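Local atomic coordinates of glycoside hydrolase family 31 (Kribbella flavida DSM 17836, PDB entry 5X3I), a protein that hydrolyses the alpha-1,3-glucosidic linkages of the cyclic tetrasaccharide cyclobis-(1-6)-alpha-nigerosyl to yield isomaltose. Residues G678-V686 against V726-R734; A691-G701 against V712-V721. The protein carries 1 engineered substitution. One frame throughout, in Å; residues are numbered along the deposited sequence.

Interaction 1 of 2, residues G678-V686 against V726-R734; sequences GDELLINPV and VPVYCRASR. With SO4 (sulfate ion), chain K; SO4 (sulfate ion), chain J.
Leu682 and Tyr729 form the hydrogen-bonded pair at the middle of a short antiparallel ladder, Leu682 N reaching Tyr729 O at 2.8 Å and Tyr729 N returning to Leu682 O at 3.0 Å. Further backbone bonds extend it both ways, from Arg731 N to Glu680 O and from Asn684 N to Pro727 O.

The charged contact lies at the Arg731 end. Glu680 OE1 presents its syn lone pair to Arg731 NH1 at 2.6 Å, nearly in the guanidinium plane, although the carboxylate itself is turned 35° from that plane. A bend at chi3 (66°) turns the guanidinium so that NH1 comes up to this carboxylate. NH1 and NH2 of Arg731 also hydrogen-bond O4 and O3 of one sulfate, and O2 of a second sulfate lies over one guanidinium face; both ions probably come from the crystallisation liquor. The aliphatic part of Arg734 passes beside Glu680, while its NH2 pairs with Glu737.

Apolar contacts line the face bearing Leu681, Ile683, Val728 and Cys730. Leu681 CD2 rests 3.7 Å from Cys730 CB; Ile683 and Val728 lie side by side, CD1 of Ile683 touching both valine methyls, 3.8 Å from Val728 CG2.

Strand 675-677 flanks 681-683 and strand 703-705 flanks 728-731, which places this pair inside the C-terminal antiparallel sheet; on the Leu682 and Tyr729 face, Leu698 of strand 693-698 packs against both.

Interaction 2 of 2, residues A691-G701 against V712-V721; sequences ATTWTTYLPAG and VPSGLVTRDV
Leu698 CD1 rests against two adjoining valine methyls of the facing segment, 3.6 Å from Val712 CG1 and 3.7 Å from Val717 CG2. Its CG stands anti to the carbonyl carbon (chi1 -60°), which carries the branch to these methyls. With an alanine here, the methyls of Val712 and Val717 would probably be left beside a gap and Tyr729, also packed on this leucine, would lose some cover. On the other face, Leu716 CD2 meets the Tyr697 ring at its edge, and Thr695 OG1 and Thr718 OG1 share a 2.7 Å hydrogen bond across a non-hydrogen-bonded pair. Toward one end, Val721 CG1 packs on Trp694 CB at 3.6 Å.

Paired backbone bonds set this register: Trp694 with Arg719, Thr696 with Val717 and Leu698 with Gly715. Gly715 N reaches a lone pair of Leu698 O in the carbonyl plane, whereas Leu698 N approaches Gly715 O from above its plane. At the Val721 end, its N meets Thr692 O at 2.9 Å, straight at hydrogen (170°) but likewise from above the carbonyl plane.

Farther out, a water joins Val717 O to Thr696 OG1, which also hydrogen-bonds Asn684, and Asp705 forms a salt bridge with Arg719. Tyr697 OH is held by Asp665 while its ring lies nearly parallel to that of His671. The whole is a twisted two-stranded antiparallel ribbon against the main sheet of the family 31 C-terminal domain.

Of the four segments, the chain coming from the N terminus reaches strand 681-683 first, then runs through 693-698 and, by way of 703-705 and 711-712, turns back along 715-720. There interaction 2 closes the inner loop; the chain continues into 728-731, where interaction 1 closes the outer one. Interaction 2 is therefore nested within interaction 1, and the two do not cross. Their centres lie 11 Å apart, and they meet where Asn684 ND2 probably hydrogen-bonds Thr696 OG1 at 2.7 Å. Together they join the interior of the C-terminal domain's main sheet to the outer two-stranded ribbon, on the periphery of the enzyme and away from the annotated active-site residues.

Interaction 1 of 2, residues G678-V686 against V726-R734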
loop_
_atom_site.group_PDB
_atom_site.type_symbol
_atom_site.label_atom_id
_atom_site.label_comp_id
_atom_site.label_asym_id
_atom_site.label_seq_id
_atom_site.Cartn_x
_atom_site.Cartn_y
_atom_site.Cartn_z
ATOM N N GLY A 678 13.372 12.610 -13.158
ATOM C CA GLY A 678 13.061 13.317 -14.383
ATOM C C GLY A 678 14.052 12.980 -15.489
ATOM O O GLY A 678 14.823 12.028 -15.380
ATOM N N ASP A 679 14.041 13.777 -16.550
ATOM C CA ASP A 679 14.935 13.575 -17.685
ATOM C C ASP A 679 16.409 13.783 -17.343
ATOM O O ASP A 679 17.264 13.050 -17.825
ATOM C CB ASP A 679 14.568 14.522 -18.832
ATOM C CG ASP A 679 13.227 14.218 -19.437
ATOM O OD1 ASP A 679 12.740 13.097 -19.248
ATOM O OD2 ASP A 679 12.660 15.091 -20.113
ATOM N N GLU A 680 16.708 14.813 -16.557
ATOM C CA GLU A 680 18.083 15.310 -16.460
ATOM C C GLU A 680 19.031 14.795 -15.379
ATOM O O GLU A 680 20.234 14.995 -15.492
ATOM C CB GLU A 680 18.029 16.838 -16.322
ATOM C CG GLU A 680 16.958 17.506 -17.168
ATOM C CD GLU A 680 17.108 17.261 -18.661
ATOM O OE1 GLU A 680 18.145 16.733 -19.096
ATOM O OE2 GLU A 680 16.180 17.610 -19.408
ATOM N N LEU A 681 18.530 14.121 -14.355
ATOM C CA LEU A 681 19.393 13.783 -13.225
ATOM C C LEU A 681 19.410 12.292 -12.935
ATOM O O LEU A 681 18.364 11.674 -12.830
ATOM C CB LEU A 681 18.952 14.523 -11.960
ATOM C CG LEU A 681 19.045 16.049 -11.898
ATOM C CD1 LEU A 681 18.375 16.559 -10.626
ATOM C CD2 LEU A 681 20.485 16.506 -11.963
ATOM N N LEU A 682 20.604 11.740 -12.758
ATOM C CA LEU A 682 20.764 10.344 -12.387
ATOM C C LEU A 682 21.193 10.246 -10.931
ATOM O O LEU A 682 22.179 10.851 -10.510
ATOM C CB LEU A 682 21.775 9.652 -13.310
ATOM C CG LEU A 682 21.882 8.127 -13.221
ATOM C CD1 LEU A 682 22.318 7.558 -14.545
ATOM C CD2 LEU A 682 22.861 7.724 -12.149
ATOM N N ILE A 683 20.433 9.480 -10.167
ATOM C CA ILE A 683 20.653 9.349 -8.737
ATOM C C ILE A 683 21.174 7.957 -8.397
ATOM O O ILE A 683 20.735 6.976 -8.984
ATOM C CB ILE A 683 19.354 9.602 -7.952
ATOM C CG1 ILE A 683 18.564 10.768 -8.557
ATOM C CG2 ILE A 683 19.648 9.802 -6.483
ATOM C CD1 ILE A 683 19.320 12.084 -8.594
ATOM N N ASN A 684 22.098 7.877 -7.449
ATOM C CA ASN A 684 22.602 6.595 -6.976
ATOM C C ASN A 684 22.745 6.548 -5.462
ATOM O O ASN A 684 23.833 6.757 -4.934
ATOM C CB ASN A 684 23.948 6.277 -7.633
ATOM C CG ASN A 684 24.415 4.860 -7.351
ATOM O OD1 ASN A 684 23.649 4.028 -6.876
ATOM N ND2 ASN A 684 25.679 4.584 -7.643
ATOM N N PRO A 685 21.646 6.248 -4.763
ATOM C CA PRO A 685 21.570 6.248 -3.307
ATOM C C PRO A 685 22.681 5.429 -2.682
ATOM O O PRO A 685 23.047 4.396 -3.242
ATOM C CB PRO A 685 20.212 5.603 -3.030
ATOM C CG PRO A 685 19.417 5.898 -4.239
ATOM C CD PRO A 685 20.372 5.839 -5.375
ATOM N N VAL A 686 23.196 5.850 -1.536
ATOM C CA VAL A 686 24.200 5.034 -0.888
ATOM C C VAL A 686 23.480 4.131 0.102
ATOM O O VAL A 686 22.984 4.568 1.135
ATOM C CB VAL A 686 25.258 5.892 -0.191
ATOM C CG1 VAL A 686 26.326 5.013 0.423
ATOM C CG2 VAL A 686 25.874 6.845 -1.181
ATOM N N VAL A 726 25.483 12.383 -1.969
ATOM C CA VAL A 726 24.972 11.185 -2.618
ATOM C C VAL A 726 25.281 11.409 -4.079
ATOM O O VAL A 726 25.102 12.518 -4.574
ATOM C CB VAL A 726 23.444 10.967 -2.394
ATOM C CG1 VAL A 726 22.635 12.231 -2.720
ATOM C CG2 VAL A 726 22.930 9.804 -3.224
ATOM N N PRO A 727 25.752 10.363 -4.779
ATOM C CA PRO A 727 26.142 10.600 -6.168
ATOM C C PRO A 727 24.964 10.989 -7.034
ATOM O O PRO A 727 23.951 10.301 -7.051
ATOM C CB PRO A 727 26.741 9.254 -6.600
ATOM C CG PRO A 727 27.241 8.657 -5.333
ATOM C CD PRO A 727 26.238 9.063 -4.284
ATOM N N VAL A 728 25.123 12.089 -7.756
ATOM C CA VAL A 728 24.104 12.634 -8.630
ATOM C C VAL A 728 24.801 13.195 -9.854
ATOM O O VAL A 728 25.810 13.877 -9.738
ATOM C CB VAL A 728 23.279 13.754 -7.951
ATOM C CG1 VAL A 728 22.356 14.432 -8.956
ATOM C CG2 VAL A 728 22.496 13.223 -6.781
ATOM N N TYR A 729 24.257 12.919 -11.025
ATOM C CA TYR A 729 24.871 13.357 -12.259
ATOM C C TYR A 729 23.826 13.995 -13.143
ATOM O O TYR A 729 22.694 13.543 -13.199
ATOM C CB TYR A 729 25.556 12.177 -12.968
ATOM C CG TYR A 729 26.657 11.568 -12.136
ATOM C CD1 TYR A 729 27.961 12.028 -12.236
ATOM C CD2 TYR A 729 26.390 10.558 -11.230
ATOM C CE1 TYR A 729 28.965 11.497 -11.463
ATOM C CE2 TYR A 729 27.392 10.012 -10.457
ATOM C CZ TYR A 729 28.677 10.489 -10.579
ATOM O OH TYR A 729 29.676 9.960 -9.811
ATOM N N CYS A 730 24.213 15.058 -13.831
ATOM C CA CYS A 730 23.297 15.790 -14.679
ATOM C C CYS A 730 23.696 15.649 -16.136
ATOM O O CYS A 730 24.879 15.631 -16.457
ATOM C CB CYS A 730 23.258 17.270 -14.276
ATOM S SG CYS A 730 22.135 18.280 -15.233
ATOM N N ARG A 731 22.706 15.543 -17.010
ATOM C CA ARG A 731 22.964 15.533 -18.439
ATOM C C ARG A 731 23.632 16.847 -18.808
ATOM O O ARG A 731 23.122 17.920 -18.481
ATOM C CB ARG A 731 21.675 15.328 -19.234
ATOM C CG ARG A 731 21.075 13.937 -19.074
ATOM C CD ARG A 731 19.758 13.789 -19.823
ATOM N NE ARG A 731 19.923 13.878 -21.267
ATOM C CZ ARG A 731 19.418 14.845 -22.028
ATOM N NH1 ARG A 731 18.700 15.820 -21.490
ATOM N NH2 ARG A 731 19.628 14.834 -23.337
ATOM N N ALA A 732 24.774 16.752 -19.480
ATOM C CA ALA A 732 25.630 17.901 -19.733
ATOM C C ALA A 732 24.892 19.039 -20.418
ATOM O O ALA A 732 25.093 20.197 -20.088
ATOM C CB ALA A 732 26.832 17.482 -20.560
ATOM N N SER A 733 24.029 18.706 -21.365
ATOM C CA SER A 733 23.339 19.724 -22.133
ATOM C C SER A 733 22.405 20.585 -21.282
ATOM O O SER A 733 22.150 21.728 -21.619
ATOM C CB SER A 733 22.554 19.080 -23.271
ATOM O OG SER A 733 21.706 18.061 -22.786
ATOM N N ARG A 734 21.844 20.018 -20.221
ATOM C CA ARG A 734 20.976 20.779 -19.330
ATOM C C ARG A 734 21.636 21.269 -18.039
ATOM O O ARG A 734 20.960 21.833 -17.179
ATOM C CB ARG A 734 19.727 19.960 -19.009
ATOM C CG ARG A 734 19.068 19.386 -20.255
ATOM C CD ARG A 734 18.711 20.434 -21.285
ATOM N NE ARG A 734 17.462 21.113 -20.967
ATOM C CZ ARG A 734 16.775 21.855 -21.831
ATOM N NH1 ARG A 734 17.210 22.003 -23.075
ATOM N NH2 ARG A 734 15.646 22.444 -21.451
HETATM S S SO4 K . 23.762 15.224 -23.355
HETATM O O1 SO4 K . 24.783 16.201 -23.716
HETATM O O2 SO4 K . 22.791 15.882 -22.494
HETATM O O3 SO4 K . 23.099 14.723 -24.553
HETATM O O4 SO4 K . 24.376 14.102 -22.652
HETATM S S SO4 J . 18.541 18.235 -24.825
HETATM O O1 SO4 J . 19.471 19.301 -25.179
HETATM O O2 SO4 J . 17.286 18.416 -25.545
HETATM O O3 SO4 J . 19.125 16.947 -25.185
HETATM O O4 SO4 J . 18.290 18.268 -23.390
#

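Interaction 2 of 2, residues A691-G701 against V712-V721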
loop_
_atom_site.group_PDB
_atom_site.type_symbol
_atom_site.label_atom_id
_atom_site.label_comp_id
_atom_site.label_asym_id
_atom_site.label_seq_id
_atom_site.Cartn_x
_atom_site.Cartn_y
_atom_site.Cartn_z
ATOM N N ALA A 691 30.429 2.877 3.702
ATOM C CA ALA A 691 30.981 3.149 2.375
ATOM C C ALA A 691 31.641 4.523 2.293
ATOM O O ALA A 691 31.001 5.531 2.551
ATOM C CB ALA A 691 29.900 3.035 1.324
ATOM N N THR A 692 32.936 4.554 1.979
ATOM C CA THR A 692 33.633 5.808 1.708
ATOM C C THR A 692 33.699 6.169 0.227
ATOM O O THR A 692 34.014 7.298 -0.131
ATOM C CB THR A 692 35.058 5.753 2.248
ATOM O OG1 THR A 692 35.778 4.727 1.554
ATOM C CG2 THR A 692 35.040 5.432 3.726
ATOM N N THR A 693 33.363 5.215 -0.631
ATOM C CA THR A 693 33.349 5.449 -2.066
ATOM C C THR A 693 32.132 4.742 -2.620
ATOM O O THR A 693 31.593 3.851 -1.985
ATOM C CB THR A 693 34.620 4.933 -2.782
ATOM O OG1 THR A 693 34.700 3.507 -2.660
ATOM C CG2 THR A 693 35.879 5.570 -2.209
ATOM N N TRP A 694 31.683 5.151 -3.792
ATOM C CA TRP A 694 30.483 4.572 -4.369
ATOM C C TRP A 694 30.628 4.586 -5.873
ATOM O O TRP A 694 31.143 5.544 -6.437
ATOM C CB TRP A 694 29.243 5.351 -3.920
ATOM C CG TRP A 694 27.936 4.587 -3.921
ATOM C CD1 TRP A 694 26.827 4.874 -4.654
ATOM C CD2 TRP A 694 27.603 3.439 -3.129
ATOM N NE1 TRP A 694 25.827 3.982 -4.378
ATOM C CE2 TRP A 694 26.278 3.088 -3.443
ATOM C CE3 TRP A 694 28.299 2.671 -2.193
ATOM C CZ2 TRP A 694 25.636 1.999 -2.861
ATOM C CZ3 TRP A 694 27.656 1.595 -1.609
ATOM C CH2 TRP A 694 26.340 1.269 -1.947
ATOM N N THR A 695 30.168 3.528 -6.526
ATOM C CA THR A 695 30.319 3.427 -7.966
ATOM C C THR A 695 28.979 3.488 -8.669
ATOM O O THR A 695 28.041 2.783 -8.308
ATOM C CB THR A 695 31.046 2.136 -8.354
ATOM O OG1 THR A 695 32.350 2.147 -7.765
ATOM C CG2 THR A 695 31.180 2.046 -9.860
ATOM N N THR A 696 28.914 4.342 -9.684
ATOM C CA THR A 696 27.696 4.599 -10.428
ATOM C C THR A 696 27.894 4.220 -11.887
ATOM O O THR A 696 28.952 4.467 -12.450
ATOM C CB THR A 696 27.292 6.091 -10.329
ATOM O OG1 THR A 696 27.126 6.455 -8.956
ATOM C CG2 THR A 696 26.012 6.354 -11.080
ATOM N N TYR A 697 26.887 3.613 -12.500
ATOM C CA TYR A 697 26.972 3.323 -13.919
ATOM C C TYR A 697 26.196 4.357 -14.706
ATOM O O TYR A 697 24.973 4.442 -14.617
ATOM C CB TYR A 697 26.456 1.916 -14.248
ATOM C CG TYR A 697 26.358 1.671 -15.740
ATOM C CD1 TYR A 697 27.493 1.421 -16.498
ATOM C CD2 TYR A 697 25.139 1.712 -16.392
ATOM C CE1 TYR A 697 27.414 1.216 -17.863
ATOM C CE2 TYR A 697 25.051 1.504 -17.755
ATOM C CZ TYR A 697 26.196 1.254 -18.484
ATOM O OH TYR A 697 26.107 1.045 -19.839
ATOM N N LEU A 698 26.923 5.140 -15.486
ATOM C CA LEU A 698 26.312 6.144 -16.333
ATOM C C LEU A 698 26.118 5.593 -17.735
ATOM O O LEU A 698 27.079 5.227 -18.396
ATOM C CB LEU A 698 27.170 7.406 -16.374
ATOM C CG LEU A 698 27.433 8.105 -15.042
ATOM C CD1 LEU A 698 28.330 9.307 -15.250
ATOM C CD2 LEU A 698 26.128 8.522 -14.406
ATOM N N PRO A 699 24.868 5.558 -18.201
ATOM C CA PRO A 699 24.569 5.071 -19.548
ATOM C C PRO A 699 25.062 6.044 -20.610
ATOM O O PRO A 699 25.736 7.020 -20.280
ATOM C CB PRO A 699 23.047 4.973 -19.555
ATOM C CG PRO A 699 22.610 5.999 -18.564
ATOM C CD PRO A 699 23.658 6.012 -17.494
ATOM N N ALA A 700 24.714 5.786 -21.864
ATOM C CA ALA A 700 25.190 6.593 -22.982
ATOM C C ALA A 700 24.771 8.047 -22.829
ATOM O O ALA A 700 23.755 8.339 -22.214
ATOM C CB ALA A 700 24.671 6.041 -24.289
ATOM N N GLY A 701 25.557 8.943 -23.419
ATOM C CA GLY A 701 25.376 10.379 -23.282
ATOM C C GLY A 701 26.456 11.031 -22.441
ATOM O O GLY A 701 27.365 10.357 -21.966
ATOM N N VAL A 712 32.196 14.081 -16.618
ATOM C CA VAL A 712 32.544 12.719 -16.267
ATOM C C VAL A 712 32.202 11.802 -17.443
ATOM O O VAL A 712 31.179 11.977 -18.098
ATOM C CB VAL A 712 31.809 12.303 -14.978
ATOM C CG1 VAL A 712 31.574 10.829 -14.933
ATOM C CG2 VAL A 712 32.588 12.762 -13.755
ATOM N N PRO A 713 33.067 10.822 -17.728
ATOM C CA PRO A 713 32.761 9.968 -18.874
ATOM C C PRO A 713 31.681 8.950 -18.541
ATOM O O PRO A 713 31.569 8.538 -17.393
ATOM C CB PRO A 713 34.098 9.284 -19.161
ATOM C CG PRO A 713 34.766 9.232 -17.836
ATOM C CD PRO A 713 34.364 10.488 -17.116
ATOM N N SER A 714 30.915 8.536 -19.542
ATOM C CA SER A 714 29.904 7.504 -19.348
ATOM C C SER A 714 30.597 6.189 -19.026
ATOM O O SER A 714 31.798 6.049 -19.254
ATOM C CB SER A 714 29.012 7.370 -20.576
ATOM O OG SER A 714 29.774 7.331 -21.760
ATOM N N GLY A 715 29.854 5.242 -18.464
ATOM C CA GLY A 715 30.454 4.045 -17.905
ATOM C C GLY A 715 30.511 4.094 -16.391
ATOM O O GLY A 715 29.817 4.889 -15.763
ATOM N N LEU A 716 31.292 3.204 -15.798
ATOM C CA LEU A 716 31.409 3.143 -14.351
ATOM C C LEU A 716 32.199 4.325 -13.820
ATOM O O LEU A 716 33.285 4.627 -14.313
ATOM C CB LEU A 716 32.075 1.840 -13.922
ATOM C CG LEU A 716 31.320 0.557 -14.252
ATOM C CD1 LEU A 716 32.134 -0.658 -13.836
ATOM C CD2 LEU A 716 29.967 0.553 -13.568
ATOM N N VAL A 717 31.647 4.996 -12.816
ATOM C CA VAL A 717 32.313 6.126 -12.188
ATOM C C VAL A 717 32.334 5.944 -10.690
ATOM O O VAL A 717 31.303 5.674 -10.084
ATOM C CB VAL A 717 31.614 7.453 -12.496
ATOM C CG1 VAL A 717 32.488 8.622 -12.050
ATOM C CG2 VAL A 717 31.290 7.550 -13.957
ATOM N N THR A 718 33.502 6.110 -10.088
ATOM C CA THR A 718 33.623 6.020 -8.647
ATOM C C THR A 718 33.982 7.383 -8.067
ATOM O O THR A 718 34.842 8.073 -8.595
ATOM C CB THR A 718 34.682 4.981 -8.248
ATOM O OG1 THR A 718 34.279 3.696 -8.727
ATOM C CG2 THR A 718 34.839 4.927 -6.749
ATOM N N ARG A 719 33.299 7.782 -7.000
ATOM C CA ARG A 719 33.631 9.022 -6.317
ATOM C C ARG A 719 33.529 8.828 -4.819
ATOM O O ARG A 719 32.970 7.836 -4.358
ATOM C CB ARG A 719 32.722 10.164 -6.771
ATOM C CG ARG A 719 31.232 9.921 -6.589
ATOM C CD ARG A 719 30.467 11.236 -6.565
ATOM N NE ARG A 719 30.927 12.055 -5.453
ATOM C CZ ARG A 719 31.518 13.235 -5.574
ATOM N NH1 ARG A 719 31.910 13.874 -4.489
ATOM N NH2 ARG A 719 31.703 13.782 -6.765
ATOM N N ASP A 720 34.078 9.766 -4.056
ATOM C CA ASP A 720 33.975 9.708 -2.606
ATOM C C ASP A 720 32.554 9.996 -2.146
ATOM O O ASP A 720 31.852 10.803 -2.748
ATOM C CB ASP A 720 34.934 10.696 -1.951
ATOM C CG ASP A 720 36.376 10.358 -2.218
ATOM O OD1 ASP A 720 36.644 9.211 -2.614
ATOM O OD2 ASP A 720 37.237 11.234 -2.030
ATOM N N VAL A 721 32.135 9.338 -1.074
ATOM C CA VAL A 721 30.819 9.607 -0.522
ATOM C C VAL A 721 30.854 9.906 0.972
ATOM O O VAL A 721 30.415 9.106 1.788
ATOM C CB VAL A 721 29.854 8.440 -0.795
ATOM C CG1 VAL A 721 29.366 8.504 -2.225
ATOM C CG2 VAL A 721 30.525 7.098 -0.514
HETATM O O HOH W 1 29.397 7.574 -8.304
HETATM O O HOH W 2 28.480 8.143 -23.922
#